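Local coordinates for DUF1573 domain-containing protein (Porphyromonas gingivalis, PDB 2QSV) that is of unknown function but forms two immunoglobulin-like domains, the C-terminal part of a protein that may have cysteine-type peptidase activity, at residues V37-L42 / V46-R51; L63-A68 / V99-P104; P75-E80 / S201-D206. All blocks are in the same frame, centred on the assembly; numbering follows the deposited sequence.

Overall arrangement
The first domain holds contacts 1 and 2; contact 3 joins it to the second. From the N terminus, contact 1 closes first. It ties the end of strand 35-41 to the connection that carries short strand 46-47, with three residues between the two segments. Contact 2 opens after it and packs strand 61-67 against strand 94-105, one sheet against the other. The two contacts meet because strands 46-47 and 61-67 are neighbours. Contact 3 starts between the segments of contact 2 and closes far beyond them, so these two cross. It joins strand 76-87, beside strand 94-105, to strand 195-204 of the second domain.

Contact 1 (V37-L42 / V46-R51); sequences VAVVSL and VSLDDR
R51 reaches back to V39 on the strand and to L42 just beyond it, and its side chain carries much of this contact. From CB the chain runs out through CG to CD, which passes 4.1 Å from L42 CD1. A bend at chi3 (77°) then turns the guanidinium toward the carbonyl of V39. NE lies 3.2 Å from V39 O, in a bent hydrogen bond of 137°. At the tip, NH2 makes a shorter bond of 2.8 Å to V39 O, and a straighter one at 160°. The grip is side-on, with two nitrogens on one oxygen. V39 O lies near the guanidinium plane, while both nitrogens approach from one face of the carbonyl plane. R51 NH1 sits 3.6 Å from L42 CD1. L42 CG rests over the centre of the group, 3.8 Å above its plane. Edge bonds and facial packing together restrict how the guanidinium can turn.

The backbone adds a further bond, with V39 N 3.0 Å from R51 O. Behind the polar grip, L42 CD2 packs 3.6 Å from L48 CB and also touches V46 CG2. The side chains of V39 and L48 cross at about a right angle, CG2 against CD2. L82 of strand 76-87 packs against both V39 and L42. D50 turns to R61 in a salt bridge.

The chain thus leaves one sheet, joins the other at strand 46-47, and returns beside V39. Such sheet switching at an edge suits a beta sandwich of the immunoglobulin-like type.

Contact 2 (L63-A68 / V99-P104); sequences LNLSLA and VMVSLP
No flat group takes part where L65 and L67 face V101 and L103; methyl groups alone meet there. The contact is made of branched aliphatic side chains. No hydrogen bond crosses it.

Two pairs do the touching. L65 and V101 reach toward each other and meet tip to tip. L65 CD2 lies 4.0 Å from V101 CG2, an ordinary van der Waals distance. The second pair meets differently. L67 and L103 cross at about a right angle, and a single methyl of L67 sits against the forked end of L103. L67 CD1 is 3.8 Å from L103 CD2 and 3.9 Å from L103 CD1. L67 does not start out aimed at its partner. Its CG stands opposite the backbone N (chi1 -172°), and this carries the isobutyl end across to L103.

The backbones stay well apart. The CA atoms of L65 and V101 are 9.5 Å from each other, and those of L67 and L103 are 9.1 Å. This is a spacing of facing sheets, bridged by side chains, and not of paired strands. The residues match two by two, L65 with V101 and then L67 with L103, so both strands advance in the same general direction.

All four side chains are buried. L10 also packs on L65, F12 on L67, and L82 on V101. These neighbours extend the apolar layer beyond the two strands.

The contact joins the sheet of strand 61-67 to the sheet of strand 94-105. Aliphatic pairing between two such layers is the core packing of an immunoglobulin-like beta sandwich, here that of the first domain.

Contact 3 (P75-E80 / S201-D206); sequences PGMKDE and SIICND
This is a small packing contact between the two domains, made by G76 and M77 at the start of strand 76-87 with S201 and I203 near the end of strand 195-204. The short strand segments approach to 6.9 Å between their axes, at 121° between their directions. They are not paired, and no hydrogen bond links the two segments.

I203 does most of the touching from its side. Its extended CG1 arm sets CD1 against the peptide that joins G76 to M77. I203 CD1 lies 3.7 Å from G76 C and 3.6 Å from M77 N. The other branch leans on the glycine itself, with I203 CG2 3.9 Å from G76 N. G76 has no side chain, which lets this methyl come close to its backbone.

M77, a selenomethionine, comes in across I203 at about a right angle. Bends at chi2 (75°) and chi3 (72°) bring its methyl end around to the other domain. M77 CE lies 4.2 Å from I203 CD1. M77 CE is also 4.2 Å from S201 CB, so the methyl reaches both S201 and I203.

Polar links lie beside this apolar patch. M77 N is hydrogen-bonded to S154 OG of the second domain. D79 OD1 bridges the domains in a salt bridge with R158 and also bonds S102 OG on the neighbouring strand 94-105. P104 of that strand packs on I203 as well.

The arrangement is an interdomain junction, in which a strand of one immunoglobulin-like sandwich abuts, at a steep angle, a strand of the next in a tandem pair.

Contact 1 (V37-L42 / V46-R51)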
# COMPACT_ATOMS: atom_id res chain seq x y z
N VAL A 37 -1.26 -26.98 -1.46
CA VAL A 37 -1.23 -25.51 -1.60
C VAL A 37 -0.72 -25.08 -2.96
O VAL A 37 0.34 -25.51 -3.41
CB VAL A 37 -0.40 -24.83 -0.48
CG1 VAL A 37 -0.52 -23.30 -0.59
CG2 VAL A 37 -0.87 -25.28 0.88
N ALA A 38 -1.51 -24.25 -3.63
CA ALA A 38 -1.07 -23.62 -4.86
C ALA A 38 -1.15 -22.10 -4.71
O ALA A 38 -2.14 -21.56 -4.23
CB ALA A 38 -1.91 -24.11 -6.03
N VAL A 39 -0.07 -21.43 -5.08
CA VAL A 39 -0.04 -19.99 -5.25
C VAL A 39 -0.60 -19.75 -6.65
O VAL A 39 0.10 -19.87 -7.65
CB VAL A 39 1.40 -19.42 -5.12
CG1 VAL A 39 1.39 -17.90 -5.27
CG2 VAL A 39 2.03 -19.83 -3.78
N VAL A 40 -1.88 -19.41 -6.71
CA VAL A 40 -2.58 -19.34 -8.00
C VAL A 40 -2.42 -17.99 -8.75
O VAL A 40 -2.62 -17.93 -9.96
CB VAL A 40 -4.08 -19.76 -7.88
CG1 VAL A 40 -4.18 -21.25 -7.51
CG2 VAL A 40 -4.80 -18.94 -6.85
N SER A 41 -2.04 -16.94 -8.03
CA SER A 41 -1.78 -15.64 -8.66
C SER A 41 -0.70 -14.91 -7.87
O SER A 41 -0.73 -14.92 -6.65
CB SER A 41 -3.06 -14.81 -8.72
OG SER A 41 -2.92 -13.69 -9.57
N LEU A 42 0.27 -14.33 -8.58
CA LEU A 42 1.35 -13.52 -8.00
C LEU A 42 1.19 -12.09 -8.44
O LEU A 42 0.81 -11.86 -9.57
CB LEU A 42 2.72 -13.96 -8.54
CG LEU A 42 3.47 -15.21 -8.10
CD1 LEU A 42 4.68 -15.43 -9.02
CD2 LEU A 42 3.92 -15.08 -6.64
N VAL A 46 6.44 -9.23 -8.57
CA VAL A 46 7.21 -10.21 -7.80
C VAL A 46 7.53 -11.49 -8.57
O VAL A 46 6.88 -11.82 -9.56
CB VAL A 46 6.59 -10.59 -6.41
CG1 VAL A 46 6.13 -9.38 -5.60
CG2 VAL A 46 5.53 -11.65 -6.53
N SER A 47 8.55 -12.20 -8.07
CA SER A 47 8.97 -13.52 -8.54
C SER A 47 8.84 -14.52 -7.41
O SER A 47 9.19 -14.21 -6.26
CB SER A 47 10.43 -13.47 -8.96
OG SER A 47 10.51 -13.41 -10.36
N LEU A 48 8.32 -15.70 -7.74
CA LEU A 48 8.27 -16.83 -6.82
C LEU A 48 8.35 -18.17 -7.58
O LEU A 48 7.48 -18.49 -8.41
CB LEU A 48 7.01 -16.78 -5.96
CG LEU A 48 6.84 -17.80 -4.82
CD1 LEU A 48 7.78 -17.48 -3.67
CD2 LEU A 48 5.38 -17.84 -4.33
N ASP A 49 9.39 -18.96 -7.30
CA ASP A 49 9.49 -20.32 -7.85
C ASP A 49 8.77 -21.34 -6.96
O ASP A 49 8.19 -22.29 -7.46
CB ASP A 49 10.94 -20.69 -8.15
CG ASP A 49 11.54 -19.82 -9.26
OD1 ASP A 49 12.72 -19.44 -9.13
OD2 ASP A 49 10.82 -19.51 -10.24
N ASP A 50 8.75 -21.10 -5.65
CA ASP A 50 7.97 -21.93 -4.74
C ASP A 50 6.45 -21.71 -4.92
O ASP A 50 5.81 -21.05 -4.09
CB ASP A 50 8.38 -21.63 -3.29
CG ASP A 50 8.22 -22.84 -2.38
OD1 ASP A 50 7.97 -23.96 -2.89
OD2 ASP A 50 8.36 -22.67 -1.13
N ARG A 51 5.89 -22.28 -5.99
CA ARG A 51 4.50 -22.00 -6.41
C ARG A 51 3.47 -23.11 -6.22
O ARG A 51 2.27 -22.84 -6.21
CB ARG A 51 4.45 -21.54 -7.86
CG ARG A 51 4.85 -20.09 -8.04
CD ARG A 51 4.30 -19.53 -9.31
NE ARG A 51 2.89 -19.22 -9.14
CZ ARG A 51 2.21 -18.39 -9.92
NH1 ARG A 51 2.82 -17.79 -10.93
NH2 ARG A 51 0.92 -18.18 -9.69

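Contact 2 (L63-A68 / V99-P104)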
# COMPACT_ATOMS: atom_id res chain seq x y z
N LEU A 63 7.74 -18.72 2.11
CA LEU A 63 7.74 -18.19 0.74
C LEU A 63 8.50 -16.86 0.70
O LEU A 63 8.23 -15.94 1.48
CB LEU A 63 6.30 -18.05 0.19
CG LEU A 63 5.31 -19.21 0.43
CD1 LEU A 63 3.90 -18.86 -0.03
CD2 LEU A 63 5.80 -20.51 -0.21
N ASN A 64 9.48 -16.79 -0.21
CA ASN A 64 10.27 -15.58 -0.42
C ASN A 64 9.93 -14.95 -1.76
O ASN A 64 10.29 -15.48 -2.80
CB ASN A 64 11.78 -15.86 -0.32
CG ASN A 64 12.16 -16.52 1.01
OD1 ASN A 64 12.68 -17.64 1.02
ND2 ASN A 64 11.87 -15.85 2.12
N LEU A 65 9.22 -13.83 -1.70
CA LEU A 65 8.84 -13.10 -2.90
C LEU A 65 9.95 -12.11 -3.23
O LEU A 65 10.21 -11.18 -2.45
CB LEU A 65 7.51 -12.37 -2.67
CG LEU A 65 6.19 -13.13 -2.50
CD1 LEU A 65 6.18 -14.16 -1.36
CD2 LEU A 65 5.10 -12.09 -2.26
N SER A 66 10.59 -12.33 -4.36
CA SER A 66 11.60 -11.41 -4.89
C SER A 66 10.98 -10.31 -5.72
O SER A 66 10.10 -10.57 -6.54
CB SER A 66 12.58 -12.16 -5.80
OG SER A 66 13.36 -13.05 -5.04
N LEU A 67 11.49 -9.10 -5.55
CA LEU A 67 11.05 -7.97 -6.31
C LEU A 67 11.54 -8.08 -7.74
O LEU A 67 12.73 -8.28 -7.98
CB LEU A 67 11.56 -6.66 -5.67
CG LEU A 67 11.02 -5.35 -6.26
CD1 LEU A 67 9.47 -5.22 -6.17
CD2 LEU A 67 11.72 -4.16 -5.56
N ALA A 68 10.63 -7.91 -8.68
CA ALA A 68 10.95 -7.91 -10.09
C ALA A 68 10.05 -6.88 -10.77
O ALA A 68 8.99 -7.23 -11.25
CB ALA A 68 10.73 -9.34 -10.69
N VAL A 99 -3.10 -12.56 0.35
CA VAL A 99 -2.28 -11.64 1.12
C VAL A 99 -2.01 -10.47 0.19
O VAL A 99 -1.58 -10.68 -0.95
CB VAL A 99 -0.95 -12.35 1.56
CG1 VAL A 99 0.07 -11.35 2.13
CG2 VAL A 99 -1.28 -13.43 2.61
N MSE A 100 -2.26 -9.26 0.66
CA MSE A 100 -1.97 -8.06 -0.13
C MSE A 100 -0.49 -7.73 -0.09
O MSE A 100 0.10 -7.63 0.98
CB MSE A 100 -2.79 -6.86 0.33
CG MSE A 100 -2.80 -5.68 -0.68
SE MSE A 100 -3.67 -6.07 -2.41
CE MSE A 100 -5.36 -6.88 -1.81
N VAL A 101 0.12 -7.60 -1.26
CA VAL A 101 1.51 -7.23 -1.37
C VAL A 101 1.58 -5.77 -1.88
O VAL A 101 1.01 -5.44 -2.93
CB VAL A 101 2.23 -8.22 -2.31
CG1 VAL A 101 3.73 -7.98 -2.32
CG2 VAL A 101 1.91 -9.71 -1.94
N SER A 102 2.29 -4.92 -1.15
CA SER A 102 2.44 -3.49 -1.48
C SER A 102 3.86 -3.11 -1.83
O SER A 102 4.84 -3.61 -1.24
CB SER A 102 1.96 -2.60 -0.34
OG SER A 102 0.55 -2.69 -0.24
N LEU A 103 3.97 -2.24 -2.83
CA LEU A 103 5.24 -1.72 -3.29
C LEU A 103 5.13 -0.19 -3.44
O LEU A 103 4.33 0.29 -4.25
CB LEU A 103 5.62 -2.34 -4.66
CG LEU A 103 6.85 -1.79 -5.40
CD1 LEU A 103 8.13 -1.96 -4.55
CD2 LEU A 103 6.98 -2.46 -6.77
N PRO A 104 5.93 0.56 -2.65
CA PRO A 104 6.14 2.00 -2.89
C PRO A 104 7.20 2.21 -3.96
O PRO A 104 8.38 2.26 -3.64
CB PRO A 104 6.61 2.56 -1.52
CG PRO A 104 6.63 1.29 -0.52
CD PRO A 104 6.67 0.09 -1.46

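Contact 3 (P75-E80 / S201-D206)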
# COMPACT_ATOMS: atom_id res chain seq x y z
N PRO A 75 5.97 4.84 -11.52
CA PRO A 75 6.01 4.96 -10.05
C PRO A 75 4.63 5.16 -9.41
O PRO A 75 3.65 5.48 -10.09
CB PRO A 75 6.93 6.17 -9.81
CG PRO A 75 6.91 6.93 -11.05
CD PRO A 75 6.64 5.99 -12.19
N GLY A 76 4.55 4.98 -8.10
CA GLY A 76 3.27 4.98 -7.41
C GLY A 76 3.18 3.78 -6.48
O GLY A 76 3.98 2.86 -6.57
N MSE A 77 2.19 3.78 -5.62
CA MSE A 77 1.95 2.66 -4.68
C MSE A 77 1.22 1.56 -5.44
O MSE A 77 0.19 1.82 -6.10
CB MSE A 77 1.10 3.17 -3.51
CG MSE A 77 0.86 2.13 -2.39
SE MSE A 77 2.49 1.95 -1.35
CE MSE A 77 2.58 3.64 -0.32
N LYS A 78 1.80 0.36 -5.44
CA LYS A 78 1.20 -0.79 -6.10
C LYS A 78 0.68 -1.70 -4.99
O LYS A 78 1.36 -1.91 -3.99
CB LYS A 78 2.27 -1.52 -6.94
CG LYS A 78 3.21 -0.61 -7.75
CD LYS A 78 2.39 0.13 -8.85
CE LYS A 78 3.26 1.13 -9.61
NZ LYS A 78 2.43 1.95 -10.55
N ASP A 79 -0.52 -2.19 -5.15
CA ASP A 79 -1.13 -3.12 -4.19
C ASP A 79 -1.70 -4.25 -5.01
O ASP A 79 -2.60 -4.02 -5.79
CB ASP A 79 -2.28 -2.46 -3.43
CG ASP A 79 -1.84 -1.24 -2.66
OD1 ASP A 79 -1.00 -1.37 -1.74
OD2 ASP A 79 -2.34 -0.15 -2.96
N GLU A 80 -1.13 -5.45 -4.89
CA GLU A 80 -1.60 -6.60 -5.66
C GLU A 80 -1.62 -7.84 -4.78
O GLU A 80 -0.72 -8.03 -3.95
CB GLU A 80 -0.70 -6.83 -6.87
CG GLU A 80 -0.83 -5.78 -8.01
CD GLU A 80 -0.20 -6.27 -9.31
OE1 GLU A 80 -0.30 -7.48 -9.66
OE2 GLU A 80 0.42 -5.45 -9.98
N SER A 201 -0.78 8.65 2.25
CA SER A 201 0.53 8.41 1.67
C SER A 201 0.60 8.95 0.25
O SER A 201 -0.29 8.66 -0.59
CB SER A 201 0.86 6.91 1.67
OG SER A 201 0.90 6.42 3.00
N ILE A 202 1.64 9.74 -0.01
CA ILE A 202 1.81 10.37 -1.34
C ILE A 202 3.12 9.98 -1.91
O ILE A 202 4.13 10.18 -1.32
CB ILE A 202 1.73 11.97 -1.26
CG1 ILE A 202 0.37 12.42 -0.67
CG2 ILE A 202 2.06 12.59 -2.69
CD1 ILE A 202 0.29 13.93 -0.29
N ILE A 203 3.11 9.38 -3.09
CA ILE A 203 4.34 9.14 -3.81
C ILE A 203 4.48 10.21 -4.91
O ILE A 203 3.56 10.40 -5.67
CB ILE A 203 4.41 7.72 -4.37
CG1 ILE A 203 4.55 6.74 -3.16
CG2 ILE A 203 5.63 7.57 -5.34
CD1 ILE A 203 4.66 5.33 -3.51
N CYS A 204 5.62 10.89 -4.96
CA CYS A 204 5.79 12.05 -5.83
C CYS A 204 7.22 12.09 -6.26
O CYS A 204 8.07 11.32 -5.78
CB CYS A 204 5.40 13.36 -5.09
SG CYS A 204 6.45 13.71 -3.68
N ASN A 205 7.52 13.03 -7.15
CA ASN A 205 8.84 13.12 -7.72
C ASN A 205 9.67 14.16 -7.02
O ASN A 205 10.44 14.88 -7.67
CB ASN A 205 8.76 13.39 -9.25
CG ASN A 205 8.23 14.79 -9.58
OD1 ASN A 205 7.58 15.43 -8.74
ND2 ASN A 205 8.55 15.29 -10.80
N ASP A 206 9.49 14.30 -5.69
CA ASP A 206 10.38 15.08 -4.84
C ASP A 206 11.59 14.18 -4.46
O ASP A 206 11.43 13.23 -3.70
CB ASP A 206 9.60 15.61 -3.61
CG ASP A 206 10.43 16.44 -2.64
OD1 ASP A 206 11.68 16.39 -2.63
OD2 ASP A 206 9.82 17.18 -1.83